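Local structure of putative oxidoreductase with NAD(P)-binding Rossmann-fold domain (3UUW) at residues A[20-32]-A[264-277]. The protein is a putative oxidoreductase of the GFO/IDH/MocA family that probably binds NAD(P) in its Rossmann-fold domain and acts as a dehydrogenase on an unidentified substrate. Numbering follows the deposited sequence.
Sequences KAYLPILTKSERF and LKQKGFEDISNHFI
Leu264 and Ile25, the two residues that bury most surface here, meet chiefly through a methyl of each: CD1 of Leu264 lies 3.7 Å from CG2 of Ile25. That same CD1 also packs against CB of Pro24, while the other branch, CD2, rests 3.5 Å from the carbonyl O of Lys20 and close to Ala21 CA, the two methyls being spread along residues 20-25. Ile25 divides its work in a similar way. With CG1 held between its backbone N and carbonyl carbon (chi1 49°), CG2 is left to Leu264 and the extended arm carries CD1 onto the backbone of the other helix, 3.4 Å from Phe269 O. This oxygen already accepts two bonds, from Ser273 N and from Ser273 OG. Helix 16-26 follows the first strand of the parallel Rossmann sheet and a glycine-rich turn consistent with dinucleotide binding; helix 269-281, from far later in the chain, packs back on this domain, and the axes of 20-26 and 269-277 cross at -63°. Ile277, farther along, sets CG1 4.0 Å from Phe32 CD2 and also touches Cys69 on strand 69-72 of the parallel sheet. At the other end, Ala21 CB stands over the centre of the Phe269 ring, almost on the ring normal, a CH-pi contact. The edge of that ring turns toward the face of Tyr22 in an offset edge-to-face pair, planes at 81°. Tyr22 OH lies at the Phe269 edge, near the ring plane and 3.4 Å from Phe269 CE1. Hydrogen bonds with Tyr94 and Asp96 fix the tyrosine hydroxyl, and His73 stacks on its ring. No hydrogen bond links the two segments, and Ala21 O, buried against Phe269 CB, has no polar partner in the model. Trp260 of a second subunit packs on both Ala21 and Leu264, extending the apolar cluster into the assembly.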
ATOM      1  N   LYS A  20     -21.098 -21.237  -4.794  1.00 20.17           N
ATOM      2  CA  LYS A  20     -19.947 -20.347  -4.960  1.00 20.62           C
ATOM      3  C   LYS A  20     -18.595 -20.929  -4.541  1.00 21.38           C
ATOM      4  O   LYS A  20     -17.576 -20.509  -5.091  1.00 22.17           O
ATOM      5  CB  LYS A  20     -20.172 -19.011  -4.225  1.00 21.94           C
ATOM      6  CG  LYS A  20     -20.009 -19.071  -2.731  1.00 23.42           C
ATOM      7  CD  LYS A  20     -20.262 -17.699  -2.120  1.00 27.70           C
ATOM      8  CE  LYS A  20     -20.099 -17.723  -0.624  1.00 29.77           C
ATOM      9  NZ  LYS A  20     -20.335 -16.382  -0.044  1.00 32.84           N
ATOM     10  N   ALA A  21     -18.593 -21.873  -3.590  1.00 21.03           N
ATOM     11  CA  ALA A  21     -17.339 -22.406  -2.982  1.00 20.08           C
ATOM     12  C   ALA A  21     -16.963 -23.818  -3.359  1.00 19.63           C
ATOM     13  O   ALA A  21     -15.782 -24.214  -3.156  1.00 20.39           O
ATOM     14  CB  ALA A  21     -17.422 -22.320  -1.453  1.00 20.83           C
ATOM     15  N   TYR A  22     -17.934 -24.604  -3.857  1.00 17.57           N
ATOM     16  CA  TYR A  22     -17.697 -26.019  -4.178  1.00 17.80           C
ATOM     17  C   TYR A  22     -17.977 -26.428  -5.607  1.00 19.63           C
ATOM     18  O   TYR A  22     -17.080 -27.001  -6.257  1.00 21.83           O
ATOM     19  CB  TYR A  22     -18.431 -26.922  -3.193  1.00 17.38           C
ATOM     20  CG  TYR A  22     -17.884 -26.760  -1.805  1.00 15.83           C
ATOM     21  CD1 TYR A  22     -16.718 -27.410  -1.429  1.00 15.12           C
ATOM     22  CD2 TYR A  22     -18.471 -25.886  -0.898  1.00 18.91           C
ATOM     23  CE1 TYR A  22     -16.187 -27.259  -0.148  1.00 15.85           C
ATOM     24  CE2 TYR A  22     -17.949 -25.714   0.385  1.00 18.79           C
ATOM     25  CZ  TYR A  22     -16.806 -26.388   0.748  1.00 16.01           C
ATOM     26  OH  TYR A  22     -16.274 -26.237   2.019  1.00 16.48           O
ATOM     27  N   LEU A  23     -19.183 -26.132  -6.113  1.00 19.72           N
ATOM     28  CA  LEU A  23     -19.550 -26.481  -7.487  1.00 20.13           C
ATOM     29  C   LEU A  23     -18.520 -25.986  -8.498  1.00 20.87           C
ATOM     30  O   LEU A  23     -18.130 -26.762  -9.398  1.00 20.41           O
ATOM     31  CB  LEU A  23     -20.980 -26.015  -7.825  1.00 20.29           C
ATOM     32  CG  LEU A  23     -22.075 -26.931  -7.266  1.00 20.36           C
ATOM     33  CD1 LEU A  23     -23.442 -26.283  -7.275  1.00 23.56           C
ATOM     34  CD2 LEU A  23     -22.081 -28.282  -8.022  1.00 24.27           C
ATOM     35  N   PRO A  24     -18.021 -24.737  -8.339  1.00 19.73           N
ATOM     36  CA  PRO A  24     -17.075 -24.294  -9.374  1.00 20.41           C
ATOM     37  C   PRO A  24     -15.814 -25.142  -9.497  1.00 21.41           C
ATOM     38  O   PRO A  24     -15.215 -25.188 -10.566  1.00 22.08           O
ATOM     39  CB  PRO A  24     -16.746 -22.860  -8.955  1.00 20.35           C
ATOM     40  CG  PRO A  24     -18.002 -22.399  -8.242  1.00 20.75           C
ATOM     41  CD  PRO A  24     -18.387 -23.613  -7.441  1.00 19.48           C
ATOM     42  N   ILE A  25     -15.413 -25.808  -8.428  1.00 20.27           N
ATOM     43  CA  ILE A  25     -14.233 -26.683  -8.519  1.00 22.27           C
ATOM     44  C   ILE A  25     -14.604 -28.144  -8.812  1.00 21.06           C
ATOM     45  O   ILE A  25     -13.950 -28.809  -9.655  1.00 20.60           O
ATOM     46  CB  ILE A  25     -13.314 -26.542  -7.288  1.00 25.67           C
ATOM     47  CG1 ILE A  25     -14.101 -26.644  -6.000  1.00 26.89           C
ATOM     48  CG2 ILE A  25     -12.578 -25.235  -7.353  1.00 31.27           C
ATOM     49  CD1 ILE A  25     -13.336 -26.210  -4.730  1.00 29.23           C
ATOM     50  N   LEU A  26     -15.664 -28.642  -8.175  1.00 20.47           N
ATOM     51  CA  LEU A  26     -15.994 -30.051  -8.277  1.00 19.26           C
ATOM     52  C   LEU A  26     -16.640 -30.427  -9.601  1.00 19.26           C
ATOM     53  O   LEU A  26     -16.599 -31.589  -9.981  1.00 18.45           O
ATOM     54  CB  LEU A  26     -16.873 -30.492  -7.101  1.00 19.27           C
ATOM     55  CG  LEU A  26     -16.190 -30.442  -5.733  1.00 19.12           C
ATOM     56  CD1 LEU A  26     -17.218 -30.741  -4.658  1.00 23.52           C
ATOM     57  CD2 LEU A  26     -14.973 -31.419  -5.669  1.00 20.40           C
ATOM     58  N   THR A  27     -17.208 -29.447 -10.307  1.00 19.21           N
ATOM     59  CA  THR A  27     -17.825 -29.721 -11.596  1.00 19.58           C
ATOM     60  C   THR A  27     -16.807 -29.947 -12.703  1.00 22.18           C
ATOM     61  O   THR A  27     -17.200 -30.385 -13.790  1.00 22.85           O
ATOM     62  CB  THR A  27     -18.854 -28.646 -11.984  1.00 19.47           C
ATOM     63  OG1 THR A  27     -18.225 -27.371 -11.969  1.00 20.52           O
ATOM     64  CG2 THR A  27     -20.043 -28.676 -11.005  1.00 19.99           C
ATOM     65  N   LYS A  28     -15.528 -29.613 -12.438  1.00 21.77           N
ATOM     66  CA  LYS A  28     -14.397 -30.016 -13.288  1.00 22.08           C
ATOM     67  C   LYS A  28     -13.930 -31.301 -12.595  1.00 21.96           C
ATOM     68  O   LYS A  28     -13.044 -31.308 -11.716  1.00 20.76           O
ATOM     69  CB  LYS A  28     -13.315 -28.949 -13.339  1.00 23.10           C
ATOM     70  CG  LYS A  28     -12.182 -29.296 -14.265  1.00 26.73           C
ATOM     71  CD  LYS A  28     -11.121 -28.229 -14.242  1.00 28.98           C
ATOM     72  CE  LYS A  28     -10.034 -28.558 -15.208  1.00 35.43           C
ATOM     73  NZ  LYS A  28     -10.531 -28.570 -16.597  1.00 41.46           N
ATOM     74  N   SER A  29     -14.598 -32.383 -12.953  1.00 21.08           N
ATOM     75  CA  SER A  29     -14.513 -33.620 -12.195  1.00 20.40           C
ATOM     76  C   SER A  29     -13.387 -34.499 -12.682  1.00 21.84           C
ATOM     77  O   SER A  29     -13.620 -35.461 -13.385  1.00 24.08           O
ATOM     78  CB  SER A  29     -15.867 -34.326 -12.272  1.00 20.37           C
ATOM     79  OG  SER A  29     -16.931 -33.417 -11.930  1.00 19.80           O
ATOM     80  N   GLU A  30     -12.167 -34.150 -12.295  1.00 21.15           N
ATOM     81  CA  GLU A  30     -10.955 -34.829 -12.791  1.00 23.13           C
ATOM     82  C   GLU A  30     -10.599 -36.139 -12.097  1.00 24.15           C
ATOM     83  O   GLU A  30     -10.140 -37.092 -12.751  1.00 27.23           O
ATOM     84  CB  GLU A  30      -9.745 -33.883 -12.685  1.00 24.22           C
ATOM     85  CG  GLU A  30      -9.817 -32.619 -13.508  1.00 28.67           C
ATOM     86  CD  GLU A  30      -8.545 -31.766 -13.404  1.00 35.34           C
ATOM     87  OE1 GLU A  30      -8.007 -31.375 -14.456  1.00 40.49           O
ATOM     88  OE2 GLU A  30      -8.068 -31.504 -12.275  1.00 37.54           O
ATOM     89  N   ARG A  31     -10.786 -36.192 -10.784  1.00 23.54           N
ATOM     90  CA  ARG A  31     -10.326 -37.341  -9.980  1.00 26.01           C
ATOM     91  C   ARG A  31     -11.458 -38.207  -9.429  1.00 24.39           C
ATOM     92  O   ARG A  31     -11.248 -39.036  -8.535  1.00 24.61           O
ATOM     93  CB  ARG A  31      -9.503 -36.817  -8.825  1.00 27.37           C
ATOM     94  CG  ARG A  31      -8.259 -36.016  -9.231  1.00 33.15           C
ATOM     95  CD  ARG A  31      -7.209 -36.879  -9.899  1.00 41.38           C
ATOM     96  NE  ARG A  31      -5.864 -36.300  -9.801  1.00 50.28           N
ATOM     97  CZ  ARG A  31      -5.401 -35.279 -10.532  1.00 53.33           C
ATOM     98  NH1 ARG A  31      -6.173 -34.666 -11.434  1.00 54.99           N
ATOM     99  NH2 ARG A  31      -4.157 -34.854 -10.341  1.00 55.26           N
ATOM    100  N   PHE A  32     -12.656 -38.004  -9.948  1.00 22.06           N
ATOM    101  CA  PHE A  32     -13.825 -38.740  -9.503  1.00 21.62           C
ATOM    102  C   PHE A  32     -14.918 -38.598 -10.534  1.00 22.15           C
ATOM    103  O   PHE A  32     -14.821 -37.760 -11.451  1.00 22.46           O
ATOM    104  CB  PHE A  32     -14.342 -38.197  -8.153  1.00 19.68           C
ATOM    105  CG  PHE A  32     -14.599 -36.717  -8.164  1.00 20.27           C
ATOM    106  CD1 PHE A  32     -15.762 -36.194  -8.703  1.00 20.35           C
ATOM    107  CD2 PHE A  32     -13.645 -35.838  -7.665  1.00 19.53           C
ATOM    108  CE1 PHE A  32     -15.972 -34.828  -8.750  1.00 20.11           C
ATOM    109  CE2 PHE A  32     -13.847 -34.473  -7.704  1.00 22.33           C
ATOM    110  CZ  PHE A  32     -15.006 -33.964  -8.257  1.00 19.52           C
ATOM    111  N   LEU A 264     -11.028 -19.846  -5.310  1.00 15.81           N
ATOM    112  CA  LEU A 264     -11.259 -21.014  -4.456  1.00 15.21           C
ATOM    113  C   LEU A 264      -9.929 -21.669  -4.095  1.00 13.80           C
ATOM    114  O   LEU A 264      -9.778 -22.257  -3.019  1.00 14.11           O
ATOM    115  CB  LEU A 264     -12.211 -21.990  -5.125  1.00 15.86           C
ATOM    116  CG  LEU A 264     -13.569 -21.343  -5.433  1.00 17.56           C
ATOM    117  CD1 LEU A 264     -14.521 -22.370  -6.073  1.00 19.35           C
ATOM    118  CD2 LEU A 264     -14.191 -20.738  -4.154  1.00 20.44           C
ATOM    119  N   LYS A 265      -8.976 -21.543  -5.001  1.00 15.12           N
ATOM    120  CA  LYS A 265      -7.617 -21.958  -4.718  1.00 14.46           C
ATOM    121  C   LYS A 265      -7.056 -21.030  -3.645  1.00 15.15           C
ATOM    122  O   LYS A 265      -6.424 -21.480  -2.669  1.00 14.93           O
ATOM    123  CB  LYS A 265      -6.775 -21.889  -5.993  1.00 15.10           C
ATOM    124  CG  LYS A 265      -5.303 -22.263  -5.795  1.00 16.41           C
ATOM    125  CD  LYS A 265      -5.091 -23.741  -5.482  1.00 22.74           C
ATOM    126  CE  LYS A 265      -3.624 -24.088  -5.460  1.00 24.00           C
ATOM    127  NZ  LYS A 265      -3.412 -25.562  -5.236  1.00 26.81           N
ATOM    128  N   GLN A 266      -7.276 -19.723  -3.805  1.00 14.69           N
ATOM    129  CA  GLN A 266      -6.790 -18.753  -2.817  1.00 14.85           C
ATOM    130  C   GLN A 266      -7.299 -19.043  -1.425  1.00 14.73           C
ATOM    131  O   GLN A 266      -6.539 -18.962  -0.479  1.00 14.92           O
ATOM    132  CB  GLN A 266      -7.224 -17.328  -3.153  1.00 16.12           C
ATOM    133  CG  GLN A 266      -6.687 -16.745  -4.436  1.00 15.48           C
ATOM    134  CD  GLN A 266      -7.357 -15.413  -4.761  1.00 16.01           C
ATOM    135  OE1 GLN A 266      -7.959 -14.788  -3.903  1.00 17.88           O
ATOM    136  NE2 GLN A 266      -7.331 -15.027  -6.044  1.00 17.67           N
ATOM    137  N   LYS A 267      -8.589 -19.355  -1.302  1.00 14.53           N
ATOM    138  CA  LYS A 267      -9.215 -19.477   0.015  1.00 14.21           C
ATOM    139  C   LYS A 267      -9.030 -20.845   0.640  1.00 13.60           C
ATOM    140  O   LYS A 267      -9.325 -21.020   1.822  1.00 16.19           O
ATOM    141  CB  LYS A 267     -10.686 -19.150  -0.078  1.00 14.94           C
ATOM    142  CG  LYS A 267     -10.983 -17.715  -0.535  1.00 15.35           C
ATOM    143  CD  LYS A 267     -12.453 -17.576  -0.818  1.00 17.55           C
ATOM    144  CE  LYS A 267     -12.841 -16.303  -1.555  1.00 18.53           C
ATOM    145  NZ  LYS A 267     -12.352 -15.059  -0.865  1.00 20.53           N
ATOM    146  N   GLY A 268      -8.507 -21.812  -0.116  1.00 14.49           N
ATOM    147  CA  GLY A 268      -8.280 -23.149   0.428  1.00 14.82           C
ATOM    148  C   GLY A 268      -9.356 -24.176   0.075  1.00 14.70           C
ATOM    149  O   GLY A 268      -9.207 -25.356   0.369  1.00 15.12           O
ATOM    150  N   PHE A 269     -10.443 -23.737  -0.550  1.00 15.17           N
ATOM    151  CA  PHE A 269     -11.525 -24.660  -0.905  1.00 14.32           C
ATOM    152  C   PHE A 269     -11.072 -25.694  -1.934  1.00 15.71           C
ATOM    153  O   PHE A 269     -11.493 -26.846  -1.886  1.00 15.30           O
ATOM    154  CB  PHE A 269     -12.747 -23.914  -1.424  1.00 14.90           C
ATOM    155  CG  PHE A 269     -13.462 -23.138  -0.373  1.00 14.63           C
ATOM    156  CD1 PHE A 269     -14.239 -23.805   0.578  1.00 18.13           C
ATOM    157  CD2 PHE A 269     -13.340 -21.764  -0.282  1.00 16.09           C
ATOM    158  CE1 PHE A 269     -14.906 -23.113   1.553  1.00 17.44           C
ATOM    159  CE2 PHE A 269     -13.995 -21.047   0.705  1.00 17.33           C
ATOM    160  CZ  PHE A 269     -14.783 -21.713   1.639  1.00 18.21           C
ATOM    161  N   GLU A 270     -10.247 -25.277  -2.892  1.00 15.29           N
ATOM    162  CA  GLU A 270      -9.775 -26.194  -3.900  1.00 16.31           C
ATOM    163  C   GLU A 270      -8.914 -27.302  -3.294  1.00 16.62           C
ATOM    164  O   GLU A 270      -9.148 -28.498  -3.536  1.00 15.80           O
ATOM    165  CB  GLU A 270      -9.039 -25.428  -5.035  1.00 18.12           C
ATOM    166  CG  GLU A 270      -8.522 -26.319  -6.112  1.00 19.38           C
ATOM    167  CD  GLU A 270      -8.092 -25.573  -7.369  1.00 23.77           C
ATOM    168  OE1 GLU A 270      -7.239 -26.099  -8.091  1.00 33.41           O
ATOM    169  OE2 GLU A 270      -8.633 -24.495  -7.650  1.00 28.74           O
ATOM    170  N   ASP A 271      -7.969 -26.929  -2.455  1.00 14.79           N
ATOM    171  CA  ASP A 271      -7.065 -27.924  -1.912  1.00 15.64           C
ATOM    172  C   ASP A 271      -7.743 -28.818  -0.873  1.00 13.66           C
ATOM    173  O   ASP A 271      -7.467 -30.023  -0.832  1.00 15.31           O
ATOM    174  CB  ASP A 271      -5.811 -27.273  -1.393  1.00 15.83           C
ATOM    175  CG  ASP A 271      -4.959 -26.702  -2.532  1.00 20.48           C
ATOM    176  OD1 ASP A 271      -4.947 -27.313  -3.639  1.00 22.46           O
ATOM    177  OD2 ASP A 271      -4.336 -25.652  -2.333  1.00 19.64           O
ATOM    178  N   ILE A 272      -8.651 -28.254  -0.082  1.00 14.47           N
ATOM    179  CA  ILE A 272      -9.308 -29.073   0.940  1.00 14.36           C
ATOM    180  C   ILE A 272     -10.211 -30.114   0.271  1.00 14.82           C
ATOM    181  O   ILE A 272     -10.269 -31.266   0.702  1.00 15.39           O
ATOM    182  CB  ILE A 272     -10.081 -28.253   2.000  1.00 13.21           C
ATOM    183  CG1 ILE A 272     -10.356 -29.135   3.225  1.00 13.69           C
ATOM    184  CG2 ILE A 272     -11.399 -27.616   1.440  1.00 12.98           C
ATOM    185  CD1 ILE A 272     -10.954 -28.372   4.397  1.00 13.31           C
ATOM    186  N   SER A 273     -10.919 -29.704  -0.780  1.00 14.35           N
ATOM    187  CA  SER A 273     -11.834 -30.619  -1.465  1.00 14.63           C
ATOM    188  C   SER A 273     -11.016 -31.736  -2.149  1.00 15.60           C
ATOM    189  O   SER A 273     -11.375 -32.928  -2.078  1.00 14.61           O
ATOM    190  CB  SER A 273     -12.742 -29.858  -2.436  1.00 14.94           C
ATOM    191  OG  SER A 273     -13.507 -28.848  -1.747  1.00 18.77           O
ATOM    192  N   ASN A 274      -9.922 -31.367  -2.816  1.00 15.97           N
ATOM    193  CA  ASN A 274      -9.093 -32.355  -3.472  1.00 17.39           C
ATOM    194  C   ASN A 274      -8.401 -33.293  -2.487  1.00 15.57           C
ATOM    195  O   ASN A 274      -8.203 -34.474  -2.768  1.00 18.29           O
ATOM    196  CB  ASN A 274      -8.096 -31.697  -4.411  1.00 18.25           C
ATOM    197  CG  ASN A 274      -8.776 -31.094  -5.648  1.00 22.76           C
ATOM    198  OD1 ASN A 274      -9.831 -31.551  -6.072  1.00 26.91           O
ATOM    199  ND2 ASN A 274      -8.148 -30.083  -6.232  1.00 26.91           N
ATOM    200  N   HIS A 275      -8.025 -32.777  -1.328  1.00 16.34           N
ATOM    201  CA  HIS A 275      -7.434 -33.578  -0.301  1.00 16.29           C
ATOM    202  C   HIS A 275      -8.423 -34.621   0.214  1.00 16.02           C
ATOM    203  O   HIS A 275      -8.053 -35.765   0.408  1.00 17.16           O
ATOM    204  CB  HIS A 275      -6.941 -32.699   0.842  1.00 15.49           C
ATOM    205  CG  HIS A 275      -6.179 -33.451   1.885  1.00 18.70           C
ATOM    206  ND1 HIS A 275      -5.059 -34.200   1.586  1.00 22.48           N
ATOM    207  CD2 HIS A 275      -6.394 -33.602   3.209  1.00 23.96           C
ATOM    208  CE1 HIS A 275      -4.599 -34.753   2.694  1.00 24.03           C
ATOM    209  NE2 HIS A 275      -5.388 -34.398   3.694  1.00 22.62           N
ATOM    210  N   PHE A 276      -9.669 -34.219   0.437  1.00 15.35           N
ATOM    211  CA  PHE A 276     -10.727 -35.158   0.842  1.00 14.99           C
ATOM    212  C   PHE A 276     -10.776 -36.349  -0.108  1.00 15.09           C
ATOM    213  O   PHE A 276     -10.799 -37.502   0.323  1.00 16.28           O
ATOM    214  CB  PHE A 276     -12.103 -34.443   0.899  1.00 14.81           C
ATOM    215  CG  PHE A 276     -13.258 -35.336   1.253  1.00 15.74           C
ATOM    216  CD1 PHE A 276     -13.418 -35.829   2.552  1.00 15.72           C
ATOM    217  CD2 PHE A 276     -14.202 -35.677   0.296  1.00 17.96           C
ATOM    218  CE1 PHE A 276     -14.501 -36.662   2.872  1.00 14.10           C
ATOM    219  CE2 PHE A 276     -15.285 -36.487   0.625  1.00 21.03           C
ATOM    220  CZ  PHE A 276     -15.424 -36.972   1.913  1.00 17.92           C
ATOM    221  N   ILE A 277     -10.787 -36.076  -1.405  1.00 15.16           N
ATOM    222  CA  ILE A 277     -10.821 -37.142  -2.402  1.00 15.92           C
ATOM    223  C   ILE A 277      -9.536 -37.972  -2.391  1.00 15.40           C
ATOM    224  O   ILE A 277      -9.592 -39.195  -2.447  1.00 16.14           O
ATOM    225  CB  ILE A 277     -11.057 -36.556  -3.798  1.00 16.56           C
ATOM    226  CG1 ILE A 277     -12.404 -35.845  -3.877  1.00 18.62           C
ATOM    227  CG2 ILE A 277     -10.946 -37.618  -4.896  1.00 18.81           C
ATOM    228  CD1 ILE A 277     -13.624 -36.772  -3.733  1.00 20.92           C
TER